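Local structure of Blr6230 protein (Bradyrhizobium diazoefficiens USDA 110, 5NGG) at residues G176-M186 and V197-N208; V220-K231 and A273-L284. The protein is a subclass B3 metallo-beta-lactamase that probably uses zinc ions to hydrolyse the beta-lactam ring of antibiotics. All coordinates share one frame; numbering follows the deposited sequence.

Contact 1: residues G176-M186 and V197-N208; sequences GHSPGCTSWEM and VLFFCSGTVALN. With ZN (zinc ion), chain D; ACT (acetate ion), chain F.
His177 presses its imidazole against the 202-206 loop while its NE2 binds a zinc ion at 2.1 Å. On the other side of CE1, ND1 donates to Thr204 O (2.8 Å), almost straight at 173° and within the ring plane, which fixes the rotation of the imidazole and leaves NE2 aimed at the metal. With chi1 at -179°, CG stands anti to the backbone N and the ring reaches across to the loop. Ser202 covers one ring face, OG above its centre and CB 3.9 Å from the centroid in a CH-pi contact, and Ala206 CB touches CE1 at the edge. From that face Ser202 OG, like Thr204 OG1, donates to ACT O, each at 2.7 Å; Ser202 OG also accepts from Thr204 N, closing an ST turn. His101 and His103 complete the protein ligands of this zinc, and a water takes a further position: the three-histidine site of the metallo-beta-lactamase fold, set at the ends of its strands. The His177 backbone is held too, since Asn208 ND2 donates to His177 O (2.9 Å) from above the carbonyl plane and one water spans that oxygen and Asn208 OD1, which also hydrogen-bonds Tyr136 OH, while another links His177 N to Ser202 O. Behind the site a disulfide, Cys181 SG to Cys201 SG at 2.1 Å, staples the two segments together. Next to it Ser183 OG, which also pairs with Thr174, accepts from Cys201 N at 3.0 Å. Farther out the segments become the antiparallel hairpin of strands 182-190 and 193-199, with Trp184-Phe199 and Met186-Val197 as hydrogen-bonded pairs around the non-hydrogen-bonded Glu185-Leu198. On the Trp184 side of this sheet, Met186 SD meets the edge of the Phe199 ring in a Met-aromatic contact, 4.0 Å from CE1.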
# COMPACT_ATOMS: atom_id res chain seq x y z
N GLY A 176 12.27 1.18 2.34
CA GLY A 176 12.93 1.72 1.15
C GLY A 176 12.06 2.81 0.59
O GLY A 176 12.38 4.00 0.67
N HIS A 177 10.89 2.43 0.06
CA HIS A 177 9.99 3.42 -0.49
C HIS A 177 9.55 4.42 0.62
O HIS A 177 9.34 5.61 0.34
CB HIS A 177 8.80 2.72 -1.17
CG HIS A 177 7.82 3.66 -1.79
ND1 HIS A 177 7.96 4.20 -3.04
CD2 HIS A 177 6.70 4.19 -1.28
CE1 HIS A 177 6.93 5.00 -3.29
NE2 HIS A 177 6.16 5.03 -2.22
N SER A 178 9.40 3.92 1.85
CA SER A 178 9.33 4.76 3.04
C SER A 178 10.10 4.04 4.14
O SER A 178 10.33 2.82 4.03
CB SER A 178 7.88 5.01 3.47
OG SER A 178 7.32 3.85 4.10
N PRO A 179 10.48 4.75 5.20
CA PRO A 179 11.28 4.07 6.24
C PRO A 179 10.53 2.97 6.99
O PRO A 179 11.16 2.01 7.45
CB PRO A 179 11.74 5.22 7.15
CG PRO A 179 10.78 6.31 6.90
CD PRO A 179 10.39 6.20 5.45
N GLY A 180 9.22 3.13 7.12
CA GLY A 180 8.37 2.19 7.85
C GLY A 180 7.45 1.36 6.96
O GLY A 180 6.50 0.77 7.47
N CYS A 181 7.77 1.27 5.67
CA CYS A 181 6.97 0.53 4.68
C CYS A 181 6.78 -0.92 5.18
O CYS A 181 7.79 -1.61 5.47
CB CYS A 181 7.75 0.58 3.36
SG CYS A 181 6.88 0.50 1.78
N THR A 182 5.52 -1.33 5.30
CA THR A 182 5.14 -2.61 5.88
C THR A 182 4.29 -3.37 4.88
O THR A 182 3.25 -2.88 4.43
CB THR A 182 4.37 -2.41 7.18
OG1 THR A 182 5.19 -1.66 8.10
CG2 THR A 182 3.99 -3.74 7.83
N SER A 183 4.73 -4.56 4.53
CA SER A 183 3.98 -5.48 3.69
C SER A 183 3.23 -6.46 4.59
O SER A 183 3.79 -7.00 5.53
CB SER A 183 4.91 -6.23 2.75
OG SER A 183 5.56 -5.32 1.85
N TRP A 184 1.95 -6.67 4.31
CA TRP A 184 1.08 -7.43 5.22
C TRP A 184 0.69 -8.78 4.60
O TRP A 184 0.17 -8.81 3.49
CB TRP A 184 -0.18 -6.62 5.49
CG TRP A 184 0.02 -5.37 6.28
CD1 TRP A 184 0.16 -4.09 5.82
CD2 TRP A 184 0.13 -5.30 7.70
NE1 TRP A 184 0.33 -3.24 6.86
CE2 TRP A 184 0.30 -3.94 8.03
CE3 TRP A 184 0.07 -6.25 8.73
CZ2 TRP A 184 0.39 -3.51 9.36
CZ3 TRP A 184 0.18 -5.82 10.02
CH2 TRP A 184 0.31 -4.46 10.33
N GLU A 185 0.94 -9.86 5.33
CA GLU A 185 0.65 -11.21 4.85
C GLU A 185 -0.60 -11.76 5.54
O GLU A 185 -0.79 -11.62 6.74
CB GLU A 185 1.83 -12.11 5.14
CG GLU A 185 1.67 -13.54 4.66
CD GLU A 185 2.88 -14.41 4.95
OE1 GLU A 185 3.85 -13.95 5.62
OE2 GLU A 185 2.83 -15.59 4.52
N MET A 186 -1.45 -12.43 4.76
CA MET A 186 -2.60 -13.14 5.34
C MET A 186 -2.99 -14.32 4.48
O MET A 186 -2.66 -14.38 3.30
CB MET A 186 -3.82 -12.24 5.56
CG MET A 186 -4.45 -11.69 4.30
SD MET A 186 -5.99 -10.79 4.62
CE MET A 186 -7.12 -12.15 4.86
N VAL A 197 -1.51 -14.37 0.78
CA VAL A 197 -1.63 -13.05 0.15
C VAL A 197 -0.59 -12.12 0.76
O VAL A 197 -0.41 -12.13 1.99
CB VAL A 197 -3.04 -12.48 0.39
CG1 VAL A 197 -3.18 -11.09 -0.22
CG2 VAL A 197 -4.12 -13.42 -0.11
N LEU A 198 0.07 -11.31 -0.08
CA LEU A 198 0.89 -10.21 0.42
C LEU A 198 0.35 -8.91 -0.11
O LEU A 198 0.35 -8.69 -1.32
CB LEU A 198 2.36 -10.35 0.05
CG LEU A 198 3.32 -9.40 0.77
CD1 LEU A 198 3.45 -9.79 2.23
CD2 LEU A 198 4.66 -9.34 0.09
N PHE A 199 -0.03 -8.00 0.80
CA PHE A 199 -0.23 -6.60 0.45
C PHE A 199 1.18 -5.97 0.50
O PHE A 199 1.65 -5.53 1.55
CB PHE A 199 -1.16 -5.92 1.45
CG PHE A 199 -2.55 -6.50 1.51
CD1 PHE A 199 -2.87 -7.56 2.37
CD2 PHE A 199 -3.57 -5.96 0.74
CE1 PHE A 199 -4.17 -8.04 2.44
CE2 PHE A 199 -4.85 -6.46 0.80
CZ PHE A 199 -5.14 -7.50 1.64
N PHE A 200 1.86 -6.00 -0.65
CA PHE A 200 3.22 -5.48 -0.76
C PHE A 200 3.14 -3.96 -0.61
O PHE A 200 2.23 -3.32 -1.13
CB PHE A 200 3.81 -5.91 -2.10
CG PHE A 200 5.20 -5.39 -2.34
CD1 PHE A 200 6.24 -5.77 -1.51
CD2 PHE A 200 5.49 -4.51 -3.40
CE1 PHE A 200 7.53 -5.31 -1.71
CE2 PHE A 200 6.77 -4.02 -3.58
CZ PHE A 200 7.80 -4.42 -2.75
N CYS A 201 4.11 -3.37 0.08
CA CYS A 201 3.98 -1.97 0.45
C CYS A 201 4.34 -0.95 -0.59
O CYS A 201 3.98 0.20 -0.40
CB CYS A 201 4.77 -1.68 1.73
SG CYS A 201 6.54 -1.57 1.53
N SER A 202 5.08 -1.36 -1.62
CA SER A 202 5.71 -0.53 -2.70
C SER A 202 7.21 -0.62 -2.61
O SER A 202 7.76 -0.46 -1.52
CB SER A 202 5.40 0.97 -2.70
OG SER A 202 6.19 1.56 -3.72
N GLY A 203 7.85 -0.77 -3.77
CA GLY A 203 9.31 -0.70 -3.87
C GLY A 203 9.81 0.22 -4.98
O GLY A 203 10.94 0.05 -5.45
N THR A 204 9.00 1.20 -5.39
CA THR A 204 9.38 2.13 -6.43
C THR A 204 10.28 3.23 -5.85
O THR A 204 10.19 3.55 -4.66
CB THR A 204 8.16 2.80 -7.07
OG1 THR A 204 7.49 3.53 -6.07
CG2 THR A 204 7.22 1.77 -7.72
N VAL A 205 11.14 3.82 -6.69
CA VAL A 205 11.92 4.98 -6.29
C VAL A 205 11.05 6.24 -6.18
O VAL A 205 11.14 6.99 -5.20
CB VAL A 205 13.11 5.19 -7.23
CG1 VAL A 205 13.84 6.48 -6.90
CG2 VAL A 205 14.08 4.01 -7.10
N ALA A 206 10.20 6.46 -7.19
CA ALA A 206 9.20 7.53 -7.20
C ALA A 206 9.90 8.86 -6.87
O ALA A 206 10.86 9.21 -7.57
CB ALA A 206 8.04 7.16 -6.28
N LEU A 207 9.46 9.60 -5.85
CA LEU A 207 9.99 10.92 -5.52
C LEU A 207 11.20 10.87 -4.60
O LEU A 207 11.74 11.91 -4.25
CB LEU A 207 8.91 11.81 -4.89
CG LEU A 207 7.70 12.09 -5.75
CD1 LEU A 207 6.75 12.96 -4.94
CD2 LEU A 207 8.09 12.76 -7.08
N ASN A 208 11.63 9.69 -4.16
CA ASN A 208 12.71 9.63 -3.18
C ASN A 208 14.09 9.99 -3.76
O ASN A 208 14.40 9.68 -4.90
CB ASN A 208 12.78 8.24 -2.56
CG ASN A 208 11.60 7.96 -1.66
OD1 ASN A 208 11.03 8.88 -1.03
ND2 ASN A 208 11.25 6.70 -1.55
ZN ZN D . 4.46 6.10 -1.76
C ACT F . 4.15 4.21 -4.97
O ACT F . 4.92 3.30 -5.31
OXT ACT F . 3.42 4.10 -3.95
CH3 ACT F . 4.12 5.44 -5.83
O HOH W 1 9.56 8.16 1.39
O HOH W 2 10.12 -0.37 0.00
O HOH W 3 3.19 6.75 -2.94

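Contact 2: residues V220-K231 and A273-L284; sequences VDDYRATFAKAK and ATSLSEDFDKQL. With ZN (zinc ion), chain E.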
# COMPACT_ATOMS: atom_id res chain seq x y z
N VAL A 220 19.14 3.46 0.61
CA VAL A 220 19.60 2.54 -0.43
C VAL A 220 19.65 1.09 0.10
O VAL A 220 19.21 0.16 -0.55
CB VAL A 220 20.94 3.02 -1.03
CG1 VAL A 220 21.57 1.94 -1.91
CG2 VAL A 220 20.75 4.32 -1.82
N ASP A 221 20.28 0.90 1.26
CA ASP A 221 20.37 -0.41 1.88
C ASP A 221 18.99 -1.02 2.11
O ASP A 221 18.81 -2.22 1.87
CB ASP A 221 21.17 -0.34 3.19
CG ASP A 221 22.66 -0.16 2.98
OD1 ASP A 221 23.22 -0.83 2.10
OD2 ASP A 221 23.26 0.62 3.72
N ASP A 222 18.04 -0.20 2.56
CA ASP A 222 16.67 -0.67 2.78
C ASP A 222 16.06 -1.24 1.48
O ASP A 222 15.50 -2.35 1.47
CB ASP A 222 15.81 0.43 3.40
CG ASP A 222 16.07 0.65 4.89
OD1 ASP A 222 16.75 -0.16 5.58
OD2 ASP A 222 15.48 1.64 5.40
N TYR A 223 16.12 -0.48 0.38
CA TYR A 223 15.57 -0.95 -0.90
C TYR A 223 16.13 -2.30 -1.31
O TYR A 223 15.44 -3.21 -1.70
CB TYR A 223 15.84 0.04 -2.01
CG TYR A 223 14.80 1.14 -2.20
CD1 TYR A 223 13.59 0.91 -2.87
CD2 TYR A 223 15.06 2.45 -1.80
CE1 TYR A 223 12.69 1.93 -3.11
CE2 TYR A 223 14.16 3.48 -2.04
CZ TYR A 223 12.99 3.21 -2.69
OH TYR A 223 12.15 4.28 -2.95
N ARG A 224 17.45 -2.43 -1.26
CA ARG A 224 18.08 -3.69 -1.72
C ARG A 224 17.79 -4.87 -0.77
O ARG A 224 17.61 -6.00 -1.23
CB ARG A 224 19.58 -3.50 -2.00
CG ARG A 224 19.88 -2.67 -3.25
CD ARG A 224 21.32 -2.21 -3.25
NE ARG A 224 21.79 -1.58 -4.48
CZ ARG A 224 21.34 -1.79 -5.71
NH1 ARG A 224 20.34 -2.63 -5.95
NH2 ARG A 224 21.90 -1.14 -6.72
N ALA A 225 17.66 -4.61 0.53
CA ALA A 225 17.20 -5.66 1.46
C ALA A 225 15.76 -6.08 1.11
O ALA A 225 15.43 -7.27 1.07
CB ALA A 225 17.27 -5.18 2.91
N THR A 226 14.93 -5.10 0.77
CA THR A 226 13.54 -5.38 0.41
C THR A 226 13.36 -6.17 -0.89
O THR A 226 12.55 -7.10 -0.95
CB THR A 226 12.76 -4.06 0.43
OG1 THR A 226 12.62 -3.67 1.79
CG2 THR A 226 11.39 -4.20 -0.23
N PHE A 227 14.14 -5.83 -1.93
CA PHE A 227 14.01 -6.60 -3.18
C PHE A 227 14.36 -8.07 -2.95
O PHE A 227 13.69 -8.98 -3.43
CB PHE A 227 14.90 -6.05 -4.29
CG PHE A 227 14.70 -4.59 -4.60
CD1 PHE A 227 13.45 -4.00 -4.61
CD2 PHE A 227 15.81 -3.80 -4.90
CE1 PHE A 227 13.32 -2.64 -4.91
CE2 PHE A 227 15.68 -2.45 -5.20
CZ PHE A 227 14.43 -1.88 -5.21
N ALA A 228 15.45 -8.30 -2.23
CA ALA A 228 15.88 -9.68 -1.92
C ALA A 228 14.85 -10.42 -1.07
O ALA A 228 14.53 -11.58 -1.34
CB ALA A 228 17.21 -9.67 -1.21
N LYS A 229 14.35 -9.75 -0.04
CA LYS A 229 13.34 -10.32 0.85
C LYS A 229 12.10 -10.72 0.05
O LYS A 229 11.59 -11.85 0.19
CB LYS A 229 12.97 -9.33 1.95
CG LYS A 229 11.88 -9.76 2.92
CD LYS A 229 11.68 -8.70 3.98
CE LYS A 229 10.51 -8.99 4.89
NZ LYS A 229 10.72 -10.21 5.67
N ALA A 230 11.65 -9.85 -0.83
CA ALA A 230 10.47 -10.11 -1.64
C ALA A 230 10.65 -11.34 -2.52
O ALA A 230 9.73 -12.16 -2.63
CB ALA A 230 10.14 -8.89 -2.48
N LYS A 231 11.83 -11.48 -3.12
CA LYS A 231 12.07 -12.62 -4.00
C LYS A 231 12.07 -13.95 -3.24
O LYS A 231 11.86 -15.01 -3.84
CB LYS A 231 13.38 -12.44 -4.76
CG LYS A 231 13.34 -11.34 -5.80
CD LYS A 231 14.65 -11.30 -6.55
CE LYS A 231 14.80 -10.07 -7.39
NZ LYS A 231 16.00 -10.23 -8.26
N ALA A 273 9.59 -7.92 -8.26
CA ALA A 273 10.76 -7.44 -7.50
C ALA A 273 11.99 -7.34 -8.40
O ALA A 273 12.82 -6.44 -8.21
CB ALA A 273 11.05 -8.30 -6.29
N THR A 274 12.13 -8.26 -9.35
CA THR A 274 13.22 -8.17 -10.32
C THR A 274 13.07 -6.89 -11.16
O THR A 274 14.05 -6.15 -11.36
CB THR A 274 13.24 -9.42 -11.22
OG1 THR A 274 13.39 -10.59 -10.40
CG2 THR A 274 14.37 -9.39 -12.24
N SER A 275 11.87 -6.61 -11.65
CA SER A 275 11.65 -5.37 -12.42
C SER A 275 11.95 -4.14 -11.55
O SER A 275 12.54 -3.17 -12.05
CB SER A 275 10.23 -5.29 -12.93
OG SER A 275 9.92 -6.37 -13.78
N LEU A 276 11.54 -4.16 -10.29
CA LEU A 276 11.87 -3.06 -9.38
C LEU A 276 13.35 -2.87 -9.14
O LEU A 276 13.84 -1.73 -9.09
CB LEU A 276 11.20 -3.27 -8.02
CG LEU A 276 9.69 -3.12 -7.94
CD1 LEU A 276 9.25 -3.48 -6.54
CD2 LEU A 276 9.25 -1.71 -8.30
N SER A 277 14.08 -3.96 -8.97
CA SER A 277 15.52 -3.89 -8.73
C SER A 277 16.25 -3.31 -9.94
O SER A 277 17.20 -2.50 -9.82
CB SER A 277 16.04 -5.29 -8.39
OG SER A 277 17.40 -5.24 -8.03
N GLU A 278 15.81 -3.70 -11.13
CA GLU A 278 16.40 -3.19 -12.35
C GLU A 278 16.13 -1.69 -12.51
O GLU A 278 17.03 -0.92 -12.84
CB GLU A 278 15.91 -4.00 -13.54
CG GLU A 278 16.48 -5.43 -13.51
CD GLU A 278 15.81 -6.41 -14.45
OE1 GLU A 278 14.77 -6.09 -15.07
OE2 GLU A 278 16.32 -7.55 -14.55
N ASP A 279 14.91 -1.26 -12.20
CA ASP A 279 14.63 0.17 -12.26
C ASP A 279 15.40 0.92 -11.17
O ASP A 279 15.85 2.05 -11.40
CB ASP A 279 13.14 0.48 -12.16
CG ASP A 279 12.85 1.94 -12.51
OD1 ASP A 279 13.15 2.36 -13.66
OD2 ASP A 279 12.38 2.69 -11.64
N PHE A 280 15.54 0.32 -9.98
CA PHE A 280 16.30 0.94 -8.91
C PHE A 280 17.74 1.24 -9.36
O PHE A 280 18.25 2.35 -9.18
CB PHE A 280 16.34 0.04 -7.67
CG PHE A 280 17.05 0.66 -6.52
CD1 PHE A 280 16.39 1.52 -5.64
CD2 PHE A 280 18.42 0.42 -6.33
CE1 PHE A 280 17.08 2.14 -4.62
CE2 PHE A 280 19.09 1.04 -5.30
CZ PHE A 280 18.43 1.88 -4.43
N ASP A 281 18.39 0.27 -9.97
CA ASP A 281 19.73 0.48 -10.47
C ASP A 281 19.79 1.65 -11.48
O ASP A 281 20.73 2.46 -11.45
CB ASP A 281 20.26 -0.78 -11.16
CG ASP A 281 20.55 -1.91 -10.20
OD1 ASP A 281 20.60 -1.70 -8.98
OD2 ASP A 281 20.73 -3.06 -10.68
N LYS A 282 18.81 1.72 -12.37
CA LYS A 282 18.73 2.84 -13.34
C LYS A 282 18.60 4.19 -12.63
O LYS A 282 19.28 5.17 -12.96
CB LYS A 282 17.53 2.63 -14.29
CG LYS A 282 17.33 3.73 -15.33
CD LYS A 282 16.05 3.51 -16.13
CE LYS A 282 15.56 4.81 -16.77
NZ LYS A 282 14.21 4.69 -17.38
N GLN A 283 17.68 4.26 -11.67
CA GLN A 283 17.47 5.51 -10.94
C GLN A 283 18.66 5.91 -10.09
O GLN A 283 18.98 7.10 -10.02
CB GLN A 283 16.22 5.46 -10.07
CG GLN A 283 14.93 5.14 -10.80
CD GLN A 283 14.73 5.99 -12.04
OE1 GLN A 283 14.96 7.19 -12.03
NE2 GLN A 283 14.28 5.36 -13.11
N LEU A 284 19.30 4.94 -9.43
CA LEU A 284 20.50 5.25 -8.65
C LEU A 284 21.60 5.83 -9.53
O LEU A 284 22.25 6.82 -9.17
CB LEU A 284 20.99 3.99 -7.92
CG LEU A 284 22.19 4.17 -7.01
CD1 LEU A 284 21.89 5.14 -5.89
CD2 LEU A 284 22.63 2.81 -6.46
ZN ZN E . 9.26 -10.96 6.95
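Phe280 enters a hole made by Val220, Tyr223, Arg224 and Phe227, and Phe227 answers as a knob among Ala273, Leu276, Ser277 and Phe280: knobs-into-holes packing of two nearly antiparallel helices whose axes come within 9.4 Å. Helix 219-232 also carries Lys229, whose NZ binds a zinc shared with Glu158 and His172. Followed outward, Phe280 starts with CB against Phe227 CE2 at 3.6 Å. Chi1 of -177° swings the ring away from its own backbone N, into helix 219-232. CG also meets Phe227 CE2, where the edge of Phe227 is turned toward the face of Phe280, offset edge-to-face, planes at 67°. On one flank CD1 and CE1 lie over a face of Tyr223, CE1 approaching Tyr223 CG to 3.5 Å, with the two rings obliquely inclined. The CD2-CE2 edge meets the face of the Arg224 guanidinium, Phe280 CE2 3.6 Å from Arg224 CZ, planes 69° apart. Phe280 CZ at the tip reaches Val220 CG1, which comes at the ring edge. Ser277 CA of the opposing helix lies over a face of Phe227 (CH-pi), and Leu276 CB meets Phe227 CE1. Toward the start of 273-284, the small Ala230 and Ala273 bring their CB atoms to 4.0 Å. Arg224, extended from CG to NE, crosses to Asp281 in a salt bridge: NH2 donates to OD1 at 2.7 Å, with OD1 in the guanidinium plane, and NH1 adds a weak bond to the same oxygen.

Contact 1 closes before contact 2 opens along the chain, and their centres lie about 11 Å apart. Contact 1 sits near the centre of the protein, on the hairpin of the five-stranded sheet and the loop leaving it; contact 2 is farther out, pairing helix 219-232 with the C-terminal helix 268-291. Tyr223 joins them: its OH probably hydrogen-bonds both Thr204 O and Asn208 ND2, the groups that also hold His177, so helix 219-232 forms a second shell behind the zinc ligand. Helix 268-291 backs this arrangement directly, Leu276 touching Phe200 and Phe280 touching Val205. Lys229 of helix 219-232 shares another zinc with Glu158 and His172, and Glu185 of contact 1 hydrogen-bonds that His172.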